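Local structure of SAM-dependent methyltransferase (Streptococcus pneumoniae, 3KR9) at residues Ser86-Ala91 with Ala110-Leu115; Asn74-Phe79 with Arg100-Gly105; Ala78-Asp83 with Leu106-Asn111. The protein probably transfers a methyl group from S-adenosylmethionine to N1 of the adenine at position 22 of tRNA, using a class I Rossmann-like methyltransferase fold. One frame throughout, in Å; residues are numbered along the deposited sequence.

Interaction 1: Ser86-Ala91 with Ala110-Leu115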
ATOM      1  N   SER A  86      -9.970 -13.419  -2.287  1.00 17.68           N
ATOM      2  CA  SER A  86      -8.661 -14.030  -1.989  1.00 17.78           C
ATOM      3  C   SER A  86      -7.554 -12.976  -1.954  1.00 18.17           C
ATOM      4  O   SER A  86      -6.475 -13.220  -1.404  1.00 18.39           O
ATOM      5  CB  SER A  86      -8.305 -15.136  -3.017  1.00 16.16           C
ATOM      6  OG  SER A  86      -8.329 -14.606  -4.359  1.00 15.17           O
ATOM      7  N   VAL A  87      -7.802 -11.817  -2.558  1.00 16.63           N
ATOM      8  CA  VAL A  87      -6.774 -10.725  -2.636  1.00 15.98           C
ATOM      9  C   VAL A  87      -7.470  -9.369  -2.379  1.00 15.45           C
ATOM     10  O   VAL A  87      -8.567  -9.170  -2.850  1.00 14.02           O
ATOM     11  CB  VAL A  87      -6.091 -10.685  -4.037  1.00 17.05           C
ATOM     12  CG1 VAL A  87      -5.022  -9.590  -4.143  1.00 16.07           C
ATOM     13  CG2 VAL A  87      -5.475 -12.072  -4.392  1.00 16.17           C
ATOM     14  N   ILE A  88      -6.822  -8.463  -1.630  1.00 14.54           N
ATOM     15  CA  ILE A  88      -7.325  -7.155  -1.365  1.00 16.02           C
ATOM     16  C   ILE A  88      -6.177  -6.195  -1.695  1.00 15.89           C
ATOM     17  O   ILE A  88      -5.018  -6.447  -1.359  1.00 16.12           O
ATOM     18  CB  ILE A  88      -7.729  -6.991   0.127  1.00 17.18           C
ATOM     19  CG1 ILE A  88      -8.916  -7.914   0.497  1.00 19.58           C
ATOM     20  CG2 ILE A  88      -8.154  -5.558   0.425  1.00 15.57           C
ATOM     21  CD1 ILE A  88      -9.119  -7.965   2.053  1.00 19.11           C
ATOM     22  N   THR A  89      -6.511  -5.164  -2.467  1.00 15.77           N
ATOM     23  CA  THR A  89      -5.606  -4.083  -2.763  1.00 16.00           C
ATOM     24  C   THR A  89      -6.166  -2.874  -2.023  1.00 15.65           C
ATOM     25  O   THR A  89      -7.387  -2.692  -2.017  1.00 15.22           O
ATOM     26  CB  THR A  89      -5.629  -3.778  -4.305  1.00 16.59           C
ATOM     27  OG1 THR A  89      -6.973  -3.758  -4.782  1.00 16.45           O
ATOM     28  CG2 THR A  89      -4.928  -4.947  -5.118  1.00 18.54           C
ATOM     29  N   ILE A  90      -5.285  -2.052  -1.444  1.00 15.25           N
ATOM     30  CA  ILE A  90      -5.656  -0.823  -0.791  1.00 16.28           C
ATOM     31  C   ILE A  90      -4.492   0.090  -1.153  1.00 17.09           C
ATOM     32  O   ILE A  90      -3.361  -0.097  -0.682  1.00 18.29           O
ATOM     33  CB  ILE A  90      -5.747  -0.929   0.807  1.00 15.97           C
ATOM     34  CG1 ILE A  90      -6.567  -2.152   1.237  1.00 17.47           C
ATOM     35  CG2 ILE A  90      -6.357   0.392   1.370  1.00 13.97           C
ATOM     36  CD1 ILE A  90      -6.847  -2.298   2.818  1.00 17.03           C
ATOM     37  N   ALA A  91      -4.761   1.069  -2.009  1.00 17.74           N
ATOM     38  CA  ALA A  91      -3.720   1.869  -2.626  1.00 17.42           C
ATOM     39  C   ALA A  91      -4.157   3.337  -2.572  1.00 18.41           C
ATOM     40  O   ALA A  91      -5.359   3.623  -2.549  1.00 18.28           O
ATOM     41  CB  ALA A  91      -3.553   1.441  -4.081  1.00 17.12           C
ATOM     42  N   ALA A 110      -8.819 -13.488   7.845  1.00 21.24           N
ATOM     43  CA  ALA A 110      -8.137 -14.795   7.979  1.00 22.25           C
ATOM     44  C   ALA A 110      -8.186 -15.619   6.661  1.00 23.20           C
ATOM     45  O   ALA A 110      -7.231 -16.312   6.323  1.00 22.55           O
ATOM     46  CB  ALA A 110      -8.722 -15.603   9.141  1.00 21.70           C
ATOM     47  N   ASN A 111      -9.279 -15.532   5.902  1.00 23.18           N
ATOM     48  CA  ASN A 111      -9.397 -16.372   4.723  1.00 25.07           C
ATOM     49  C   ASN A 111      -8.957 -15.637   3.414  1.00 25.63           C
ATOM     50  O   ASN A 111      -9.176 -16.110   2.291  1.00 26.62           O
ATOM     51  CB  ASN A 111     -10.828 -16.918   4.624  1.00 25.36           C
ATOM     52  CG  ASN A 111     -10.902 -18.245   3.920  1.00 28.50           C
ATOM     53  OD1 ASN A 111      -9.917 -18.986   3.816  1.00 31.65           O
ATOM     54  ND2 ASN A 111     -12.084 -18.558   3.409  1.00 33.43           N
ATOM     55  N   VAL A 112      -8.308 -14.492   3.560  1.00 24.10           N
ATOM     56  CA  VAL A 112      -7.759 -13.775   2.396  1.00 22.55           C
ATOM     57  C   VAL A 112      -6.325 -14.207   2.252  1.00 22.28           C
ATOM     58  O   VAL A 112      -5.641 -14.221   3.251  1.00 21.63           O
ATOM     59  CB  VAL A 112      -7.899 -12.229   2.619  1.00 22.25           C
ATOM     60  CG1 VAL A 112      -7.243 -11.423   1.490  1.00 21.94           C
ATOM     61  CG2 VAL A 112      -9.403 -11.861   2.738  1.00 19.94           C
ATOM     62  N   GLU A 113      -5.864 -14.594   1.037  1.00 22.19           N
ATOM     63  CA  GLU A 113      -4.491 -15.088   0.866  1.00 22.20           C
ATOM     64  C   GLU A 113      -3.496 -13.938   0.939  1.00 21.45           C
ATOM     65  O   GLU A 113      -2.397 -14.046   1.525  1.00 20.37           O
ATOM     66  CB  GLU A 113      -4.302 -15.800  -0.509  1.00 23.04           C
ATOM     67  CG  GLU A 113      -5.318 -16.914  -0.804  1.00 27.44           C
ATOM     68  CD  GLU A 113      -5.344 -17.329  -2.272  1.00 32.41           C
ATOM     69  OE1 GLU A 113      -4.673 -16.709  -3.120  1.00 32.41           O
ATOM     70  OE2 GLU A 113      -6.081 -18.271  -2.594  1.00 35.96           O
ATOM     71  N   ARG A 114      -3.882 -12.821   0.334  1.00 18.90           N
ATOM     72  CA  ARG A 114      -2.910 -11.792   0.092  1.00 18.95           C
ATOM     73  C   ARG A 114      -3.519 -10.351   0.126  1.00 18.40           C
ATOM     74  O   ARG A 114      -4.650 -10.135  -0.319  1.00 19.07           O
ATOM     75  CB  ARG A 114      -2.239 -12.090  -1.260  1.00 18.17           C
ATOM     76  CG  ARG A 114      -1.217 -11.036  -1.678  1.00 18.53           C
ATOM     77  CD  ARG A 114      -0.597 -11.449  -3.047  1.00 20.62           C
ATOM     78  NE  ARG A 114       0.423 -12.491  -2.871  1.00 19.27           N
ATOM     79  CZ  ARG A 114       1.326 -12.775  -3.804  1.00 23.82           C
ATOM     80  NH1 ARG A 114       1.276 -12.126  -4.952  1.00 18.76           N
ATOM     81  NH2 ARG A 114       2.254 -13.722  -3.606  1.00 21.34           N
ATOM     82  N   LEU A 115      -2.763  -9.430   0.717  1.00 17.61           N
ATOM     83  CA  LEU A 115      -3.065  -8.031   0.780  1.00 18.93           C
ATOM     84  C   LEU A 115      -1.973  -7.328   0.040  1.00 17.94           C
ATOM     85  O   LEU A 115      -0.808  -7.617   0.267  1.00 18.82           O
ATOM     86  CB  LEU A 115      -3.007  -7.533   2.209  1.00 19.11           C
ATOM     87  CG  LEU A 115      -4.102  -7.765   3.239  1.00 25.35           C
ATOM     88  CD1 LEU A 115      -5.016  -8.966   3.050  1.00 24.87           C
ATOM     89  CD2 LEU A 115      -3.484  -7.642   4.684  1.00 27.94           C
TER
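Ser86 CB lies over one face of the Glu113 carboxylate, 3.8 Å from Glu113 CD and almost equally far from both carboxylate oxygens. At the other end of Ser86, the flat peptide carbonyl is met by two donors. Arg114 N, 3.1 Å from Ser86 O, approaches nearly in line with the carbonyl bond. Glu113 N, 2.9 Å from Ser86 O, comes from the flank, 29° out of the carbonyl plane. One oxygen thus grips two successive amides just where the second strand begins. From there the pairing is parallel: Ile88 N donates to Arg114 O (3.0 Å) in the plane of that carbonyl. Alpha-carbon hydrogens add to it, Val87 CA lying 3.2 Å from Arg114 O and Leu115 CA 3.3 Å from Ile88 O. Side chains alternate between the two faces of the sheet. Val87 and Arg114 share one face, and the far end of Arg114 leads away to a salt bridge with Glu156. Ile88 and Leu115 share the other. There Ile88 is crossed at about a right angle by Val112, whose CG2 meets Ile88 CD1 at 4.0 Å. With CG1 anti to the backbone N (chi1 175°), Val112 also brings that methyl to 3.5 Å from Ser86 O. Ile88 CD1 further packs loosely against Leu115 CD1. Strands 87-93 and 114-119, joined by helix 95-104, form a beta-alpha-beta crossover in the parallel part of the Rossmann-like methyltransferase sheet.

Interaction 2: Asn74-Phe79 with Arg100-Gly105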
ATOM      1  N   ASN A  74     -17.660   1.607   3.900  1.00 24.01           N
ATOM      2  CA  ASN A  74     -16.342   2.078   4.299  1.00 24.32           C
ATOM      3  C   ASN A  74     -15.360   0.923   4.509  1.00 23.01           C
ATOM      4  O   ASN A  74     -15.610   0.015   5.320  1.00 21.32           O
ATOM      5  CB  ASN A  74     -16.455   2.837   5.582  1.00 25.71           C
ATOM      6  CG  ASN A  74     -15.147   3.457   5.991  1.00 28.04           C
ATOM      7  OD1 ASN A  74     -14.455   4.141   5.196  1.00 32.02           O
ATOM      8  ND2 ASN A  74     -14.801   3.257   7.234  1.00 28.09           N
ATOM      9  N   GLY A  75     -14.240   1.000   3.807  1.00 21.98           N
ATOM     10  CA  GLY A  75     -13.139   0.050   3.973  1.00 21.81           C
ATOM     11  C   GLY A  75     -13.592  -1.373   3.829  1.00 20.48           C
ATOM     12  O   GLY A  75     -14.182  -1.733   2.824  1.00 19.76           O
ATOM     13  N   LEU A  76     -13.295  -2.205   4.832  1.00 20.32           N
ATOM     14  CA  LEU A  76     -13.592  -3.646   4.734  1.00 19.97           C
ATOM     15  C   LEU A  76     -15.066  -3.991   4.916  1.00 20.82           C
ATOM     16  O   LEU A  76     -15.477  -5.137   4.715  1.00 21.62           O
ATOM     17  CB  LEU A  76     -12.709  -4.443   5.694  1.00 18.60           C
ATOM     18  CG  LEU A  76     -11.199  -4.339   5.433  1.00 19.84           C
ATOM     19  CD1 LEU A  76     -10.418  -5.361   6.354  1.00 15.00           C
ATOM     20  CD2 LEU A  76     -10.815  -4.528   3.921  1.00 13.20           C
ATOM     21  N   ALA A  77     -15.889  -3.014   5.305  1.00 21.89           N
ATOM     22  CA  ALA A  77     -17.366  -3.233   5.222  1.00 22.61           C
ATOM     23  C   ALA A  77     -17.863  -3.636   3.805  1.00 23.53           C
ATOM     24  O   ALA A  77     -18.972  -4.100   3.646  1.00 22.91           O
ATOM     25  CB  ALA A  77     -18.139  -1.982   5.705  1.00 23.14           C
ATOM     26  N   ALA A  78     -17.038  -3.427   2.780  1.00 23.46           N
ATOM     27  CA  ALA A  78     -17.363  -3.786   1.390  1.00 23.88           C
ATOM     28  C   ALA A  78     -17.404  -5.270   1.082  1.00 24.64           C
ATOM     29  O   ALA A  78     -17.790  -5.659  -0.024  1.00 24.45           O
ATOM     30  CB  ALA A  78     -16.336  -3.112   0.448  1.00 24.32           C
ATOM     31  N   PHE A  79     -16.970  -6.114   2.024  1.00 23.93           N
ATOM     32  CA  PHE A  79     -17.065  -7.529   1.783  1.00 24.26           C
ATOM     33  C   PHE A  79     -17.377  -8.348   3.020  1.00 24.96           C
ATOM     34  O   PHE A  79     -17.399  -7.821   4.154  1.00 24.21           O
ATOM     35  CB  PHE A  79     -15.801  -8.065   1.081  1.00 23.69           C
ATOM     36  CG  PHE A  79     -14.663  -8.455   2.033  1.00 23.55           C
ATOM     37  CD1 PHE A  79     -14.113  -9.746   1.981  1.00 18.46           C
ATOM     38  CD2 PHE A  79     -14.137  -7.537   2.954  1.00 20.82           C
ATOM     39  CE1 PHE A  79     -13.070 -10.116   2.801  1.00 19.99           C
ATOM     40  CE2 PHE A  79     -13.052  -7.914   3.786  1.00 23.91           C
ATOM     41  CZ  PHE A  79     -12.521  -9.206   3.702  1.00 20.79           C
ATOM     42  N   ARG A 100      -5.918   1.620   9.784  1.00 20.49           N
ATOM     43  CA  ARG A 100      -7.262   1.733  10.395  1.00 19.14           C
ATOM     44  C   ARG A 100      -8.271   0.880   9.635  1.00 18.04           C
ATOM     45  O   ARG A 100      -9.107   0.175  10.219  1.00 16.49           O
ATOM     46  CB  ARG A 100      -7.710   3.197  10.389  1.00 20.36           C
ATOM     47  CG  ARG A 100      -8.969   3.524  11.148  1.00 19.42           C
ATOM     48  CD  ARG A 100      -9.339   4.996  10.769  1.00 22.65           C
ATOM     49  NE  ARG A 100     -10.268   5.534  11.748  1.00 24.46           N
ATOM     50  CZ  ARG A 100     -11.592   5.477  11.614  1.00 24.26           C
ATOM     51  NH1 ARG A 100     -12.157   4.989  10.496  1.00 22.18           N
ATOM     52  NH2 ARG A 100     -12.351   5.959  12.571  1.00 21.45           N
ATOM     53  N   ILE A 101      -8.239   0.929   8.317  1.00 16.48           N
ATOM     54  CA  ILE A 101      -9.165   0.067   7.581  1.00 17.52           C
ATOM     55  C   ILE A 101      -8.912  -1.436   7.844  1.00 18.77           C
ATOM     56  O   ILE A 101      -9.843  -2.224   7.941  1.00 19.73           O
ATOM     57  CB  ILE A 101      -9.010   0.256   5.998  1.00 17.21           C
ATOM     58  CG1 ILE A 101      -9.551   1.649   5.599  1.00 16.50           C
ATOM     59  CG2 ILE A 101      -9.735  -0.935   5.274  1.00 14.68           C
ATOM     60  CD1 ILE A 101      -8.951   2.178   4.247  1.00 14.29           C
ATOM     61  N   LEU A 102      -7.651  -1.825   7.958  1.00 19.53           N
ATOM     62  CA  LEU A 102      -7.348  -3.259   8.182  1.00 21.35           C
ATOM     63  C   LEU A 102      -7.845  -3.611   9.597  1.00 21.86           C
ATOM     64  O   LEU A 102      -8.429  -4.652   9.813  1.00 21.12           O
ATOM     65  CB  LEU A 102      -5.845  -3.508   8.069  1.00 20.04           C
ATOM     66  CG  LEU A 102      -5.321  -3.390   6.614  1.00 22.61           C
ATOM     67  CD1 LEU A 102      -3.816  -3.696   6.472  1.00 20.06           C
ATOM     68  CD2 LEU A 102      -6.131  -4.380   5.802  1.00 18.47           C
ATOM     69  N   GLU A 103      -7.629  -2.700  10.531  1.00 22.43           N
ATOM     70  CA  GLU A 103      -7.960  -2.980  11.946  1.00 24.83           C
ATOM     71  C   GLU A 103      -9.453  -3.176  12.146  1.00 24.74           C
ATOM     72  O   GLU A 103      -9.885  -4.161  12.707  1.00 24.69           O
ATOM     73  CB  GLU A 103      -7.480  -1.852  12.853  1.00 24.59           C
ATOM     74  CG  GLU A 103      -8.046  -1.949  14.258  1.00 30.02           C
ATOM     75  CD  GLU A 103      -7.087  -2.601  15.217  1.00 33.21           C
ATOM     76  OE1 GLU A 103      -5.960  -2.078  15.346  1.00 39.77           O
ATOM     77  OE2 GLU A 103      -7.468  -3.589  15.876  1.00 35.48           O
ATOM     78  N   GLU A 104     -10.244  -2.237  11.656  1.00 25.70           N
ATOM     79  CA  GLU A 104     -11.707  -2.361  11.696  1.00 26.52           C
ATOM     80  C   GLU A 104     -12.305  -3.584  11.016  1.00 25.08           C
ATOM     81  O   GLU A 104     -13.350  -4.064  11.417  1.00 24.57           O
ATOM     82  CB  GLU A 104     -12.355  -1.084  11.162  1.00 27.26           C
ATOM     83  CG  GLU A 104     -11.830   0.142  11.884  1.00 32.05           C
ATOM     84  CD  GLU A 104     -12.829   1.273  11.855  1.00 37.68           C
ATOM     85  OE1 GLU A 104     -13.397   1.515  10.773  1.00 37.99           O
ATOM     86  OE2 GLU A 104     -13.057   1.903  12.920  1.00 40.45           O
ATOM     87  N   GLY A 105     -11.672  -4.114   9.972  1.00 23.91           N
ATOM     88  CA  GLY A 105     -12.226  -5.341   9.438  1.00 22.46           C
ATOM     89  C   GLY A 105     -11.381  -6.569   9.722  1.00 23.19           C
ATOM     90  O   GLY A 105     -11.478  -7.553   9.016  1.00 21.57           O
TER
HETATM   91  O   HOH W   1     -11.491   3.723   8.105  1.00 23.04           O
HETATM   92  O   HOH W   2     -12.437  -1.451   7.518  1.00 17.50           O
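Gly75 and Leu76 run past the C-terminal end of helix 95-104, Gly75 CA lying 5.4 Å from Ile101 CA and Leu76 CA 5.2 Å from Gly105 CA, with Gly75 at a positive phi of 54° and Gly105 the first residue to leave helical geometry. Leu76 carries the contact. Its CG, anti to the carbonyl carbon (chi1 -62°), sits 3.5 Å from Ile101 O and 3.7 Å from Ile101 CG2, the two side chains crossing obliquely. Leu76 CD1 reaches Gly105 CA at 3.6 Å and packs more loosely on Leu102 CD2. Leu76 CB lies close to Gly105 CA too, where the glycine's lack of a side chain leaves room. Ile101 CG2 also touches Gly75 CA. At the exposed rim, the Asn74 amide stands steeply to the Glu104 carboxylate, unbonded. A water accepts from Arg100 NH1 and, weakly, from Asn74 ND2; Arg100 NH1 and Glu104 OE1 make only a long ion pair, the oxygen well out of the guanidinium plane. A second water, beside the buried Leu76, accepts from Leu76 N (2.9 Å) and donates to Ile101 O (2.7 Å). The chemistry is thus aliphatic packing between loop and helix end, one water standing in for a direct backbone bond.

Interaction 3: Ala78-Asp83 with Leu106-Asn111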
ATOM      1  N   ALA A  78     -17.038  -3.427   2.780  1.00 23.46           N
ATOM      2  CA  ALA A  78     -17.363  -3.786   1.390  1.00 23.88           C
ATOM      3  C   ALA A  78     -17.404  -5.270   1.082  1.00 24.64           C
ATOM      4  O   ALA A  78     -17.790  -5.659  -0.024  1.00 24.45           O
ATOM      5  CB  ALA A  78     -16.336  -3.112   0.448  1.00 24.32           C
ATOM      6  N   PHE A  79     -16.970  -6.114   2.024  1.00 23.93           N
ATOM      7  CA  PHE A  79     -17.065  -7.529   1.783  1.00 24.26           C
ATOM      8  C   PHE A  79     -17.377  -8.348   3.020  1.00 24.96           C
ATOM      9  O   PHE A  79     -17.399  -7.821   4.154  1.00 24.21           O
ATOM     10  CB  PHE A  79     -15.801  -8.065   1.081  1.00 23.69           C
ATOM     11  CG  PHE A  79     -14.663  -8.455   2.033  1.00 23.55           C
ATOM     12  CD1 PHE A  79     -14.113  -9.746   1.981  1.00 18.46           C
ATOM     13  CD2 PHE A  79     -14.137  -7.537   2.954  1.00 20.82           C
ATOM     14  CE1 PHE A  79     -13.070 -10.116   2.801  1.00 19.99           C
ATOM     15  CE2 PHE A  79     -13.052  -7.914   3.786  1.00 23.91           C
ATOM     16  CZ  PHE A  79     -12.521  -9.206   3.702  1.00 20.79           C
ATOM     17  N   GLU A  80     -17.684  -9.622   2.748  1.00 26.05           N
ATOM     18  CA  GLU A  80     -18.105 -10.617   3.734  1.00 27.80           C
ATOM     19  C   GLU A  80     -17.473 -11.970   3.358  1.00 27.10           C
ATOM     20  O   GLU A  80     -17.060 -12.153   2.213  1.00 26.52           O
ATOM     21  CB  GLU A  80     -19.633 -10.758   3.702  1.00 28.27           C
ATOM     22  CG  GLU A  80     -20.366  -9.459   3.866  1.00 31.25           C
ATOM     23  CD  GLU A  80     -20.322  -8.943   5.277  1.00 37.23           C
ATOM     24  OE1 GLU A  80     -19.727  -9.622   6.150  1.00 36.00           O
ATOM     25  OE2 GLU A  80     -20.887  -7.844   5.512  1.00 40.20           O
ATOM     26  N   GLU A  81     -17.416 -12.913   4.317  1.00 27.36           N
ATOM     27  CA  GLU A  81     -16.777 -14.215   4.111  1.00 26.82           C
ATOM     28  C   GLU A  81     -17.345 -14.872   2.897  1.00 26.41           C
ATOM     29  O   GLU A  81     -16.626 -15.578   2.162  1.00 26.24           O
ATOM     30  CB  GLU A  81     -16.987 -15.167   5.306  1.00 27.93           C
ATOM     31  CG  GLU A  81     -16.305 -14.729   6.602  1.00 30.82           C
ATOM     32  CD  GLU A  81     -14.801 -14.657   6.442  1.00 35.18           C
ATOM     33  OE1 GLU A  81     -14.235 -15.478   5.687  1.00 38.44           O
ATOM     34  OE2 GLU A  81     -14.181 -13.762   7.033  1.00 39.16           O
ATOM     35  N   THR A  82     -18.649 -14.668   2.694  1.00 26.05           N
ATOM     36  CA  THR A  82     -19.351 -15.347   1.632  1.00 26.95           C
ATOM     37  C   THR A  82     -18.845 -14.885   0.255  1.00 25.85           C
ATOM     38  O   THR A  82     -18.951 -15.618  -0.735  1.00 26.22           O
ATOM     39  CB  THR A  82     -20.885 -15.152   1.728  1.00 27.72           C
ATOM     40  OG1 THR A  82     -21.525 -15.942   0.706  1.00 33.35           O
ATOM     41  CG2 THR A  82     -21.256 -13.701   1.503  1.00 26.40           C
ATOM     42  N   ASP A  83     -18.235 -13.700   0.186  1.00 24.33           N
ATOM     43  CA  ASP A  83     -17.706 -13.237  -1.120  1.00 23.54           C
ATOM     44  C   ASP A  83     -16.476 -14.040  -1.611  1.00 22.99           C
ATOM     45  O   ASP A  83     -16.170 -14.001  -2.796  1.00 22.51           O
ATOM     46  CB  ASP A  83     -17.404 -11.717  -1.105  1.00 23.58           C
ATOM     47  CG  ASP A  83     -18.631 -10.881  -0.800  1.00 23.58           C
ATOM     48  OD1 ASP A  83     -19.643 -11.048  -1.498  1.00 24.00           O
ATOM     49  OD2 ASP A  83     -18.588 -10.057   0.141  1.00 24.51           O
ATOM     50  N   LEU A 106     -10.581  -6.519  10.801  1.00 24.03           N
ATOM     51  CA  LEU A 106      -9.557  -7.537  11.090  1.00 24.20           C
ATOM     52  C   LEU A 106     -10.140  -8.948  11.170  1.00 25.26           C
ATOM     53  O   LEU A 106      -9.530  -9.945  10.686  1.00 24.01           O
ATOM     54  CB  LEU A 106      -8.740  -7.138  12.344  1.00 24.00           C
ATOM     55  CG  LEU A 106      -7.589  -8.010  12.870  1.00 27.00           C
ATOM     56  CD1 LEU A 106      -6.468  -8.064  11.840  1.00 24.36           C
ATOM     57  CD2 LEU A 106      -7.053  -7.533  14.311  1.00 23.37           C
ATOM     58  N   GLY A 107     -11.345  -9.038  11.707  1.00 25.20           N
ATOM     59  CA  GLY A 107     -12.041 -10.315  11.789  1.00 25.07           C
ATOM     60  C   GLY A 107     -12.371 -11.032  10.481  1.00 26.42           C
ATOM     61  O   GLY A 107     -12.770 -12.190  10.531  1.00 27.60           O
ATOM     62  N   LYS A 108     -12.220 -10.383   9.318  1.00 25.37           N
ATOM     63  CA  LYS A 108     -12.581 -11.000   7.991  1.00 25.08           C
ATOM     64  C   LYS A 108     -11.391 -11.394   7.145  1.00 23.55           C
ATOM     65  O   LYS A 108     -11.526 -11.933   6.057  1.00 25.51           O
ATOM     66  CB  LYS A 108     -13.372 -10.005   7.127  1.00 25.28           C
ATOM     67  CG  LYS A 108     -14.666  -9.469   7.762  1.00 27.29           C
ATOM     68  CD  LYS A 108     -15.229  -8.329   6.892  1.00 26.05           C
ATOM     69  CE  LYS A 108     -16.522  -7.855   7.420  1.00 27.40           C
ATOM     70  NZ  LYS A 108     -16.948  -6.746   6.606  1.00 27.19           N
ATOM     71  N   LEU A 109     -10.217 -11.114   7.640  1.00 21.31           N
ATOM     72  CA  LEU A 109      -9.026 -11.227   6.848  1.00 21.34           C
ATOM     73  C   LEU A 109      -8.414 -12.637   6.886  1.00 20.89           C
ATOM     74  O   LEU A 109      -7.575 -12.946   6.047  1.00 20.65           O
ATOM     75  CB  LEU A 109      -8.013 -10.228   7.355  1.00 19.84           C
ATOM     76  CG  LEU A 109      -8.348  -8.760   7.193  1.00 20.57           C
ATOM     77  CD1 LEU A 109      -7.191  -7.915   7.756  1.00 21.90           C
ATOM     78  CD2 LEU A 109      -8.603  -8.433   5.699  1.00 25.13           C
ATOM     79  N   ALA A 110      -8.819 -13.488   7.845  1.00 21.24           N
ATOM     80  CA  ALA A 110      -8.137 -14.795   7.979  1.00 22.25           C
ATOM     81  C   ALA A 110      -8.186 -15.619   6.661  1.00 23.20           C
ATOM     82  O   ALA A 110      -7.231 -16.312   6.323  1.00 22.55           O
ATOM     83  CB  ALA A 110      -8.722 -15.603   9.141  1.00 21.70           C
ATOM     84  N   ASN A 111      -9.279 -15.532   5.902  1.00 23.18           N
ATOM     85  CA  ASN A 111      -9.397 -16.372   4.723  1.00 25.07           C
ATOM     86  C   ASN A 111      -8.957 -15.637   3.414  1.00 25.63           C
ATOM     87  O   ASN A 111      -9.176 -16.110   2.291  1.00 26.62           O
ATOM     88  CB  ASN A 111     -10.828 -16.918   4.624  1.00 25.36           C
ATOM     89  CG  ASN A 111     -10.902 -18.245   3.920  1.00 28.50           C
ATOM     90  OD1 ASN A 111      -9.917 -18.986   3.816  1.00 31.65           O
ATOM     91  ND2 ASN A 111     -12.084 -18.558   3.409  1.00 33.43           N
TER
HETATM   92  O   HOH W   3     -14.246 -16.206   2.458  1.00 43.77           O
HETATM   93  O   HOH W   4     -15.360 -13.603   9.252  1.00 59.25           O
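Phe79 and Lys108 lie side by side, pointing opposite ways, where two loops of the Rossmann-like fold meet, one leading into strand 87-93 and the other linking helix 95-104 to strand 114-119. The stretched-out lysine chain runs alongside the phenyl ring: Lys108 CB lies 3.6 Å from Phe79 CZ, approaching obliquely, and Lys108 CD lies 3.8 Å from Phe79 CE2. The Lys108 ammonium ends between two backbone oxygens of the facing loop, Phe79 O and Leu76 O. Glu80 brings OE1 to 4.0 Å from Lys108 NZ, too far for a salt bridge but probably close enough to favour the positive charge. Glu81, bent at chi2, folds its carboxylate back over the other loop. Its OE2 comes to 3.3 Å from Lys108 CA, and a water donates to this oxygen and to Gly107 O. Glu81 OE1 touches Asn111 CB at 3.8 Å, the carboxylate and amide planes only 24° apart. The direct hydrogen bond across the contact is short and straight at the acceptor: Lys108 NZ to Phe79 O is 2.7 Å, with a C=O...N angle of 169°.

How the interactions relate
All three contacts involve one beta-alpha-beta unit. Interaction 1 pairs its two parallel strands and relies on backbone hydrogen bonds. Interaction 2 is the most buried, setting the loop after strand 68-72 against the end of the connecting helix through aliphatic groups and water. Interaction 3, farthest from the centre of the chain and only partly buried, with its glutamates at the surface, joins the same loop to the link between helix and second strand, using charged side chains and a lysine-to-carbonyl bond. Phe79, Ile88, Leu109 and Val112 form an apolar cluster between interactions 1 and 3, and Ile90 packs on Ile101 and Leu102 of interaction 2. Lys108 also ties interactions 2 and 3 together through Leu76 O.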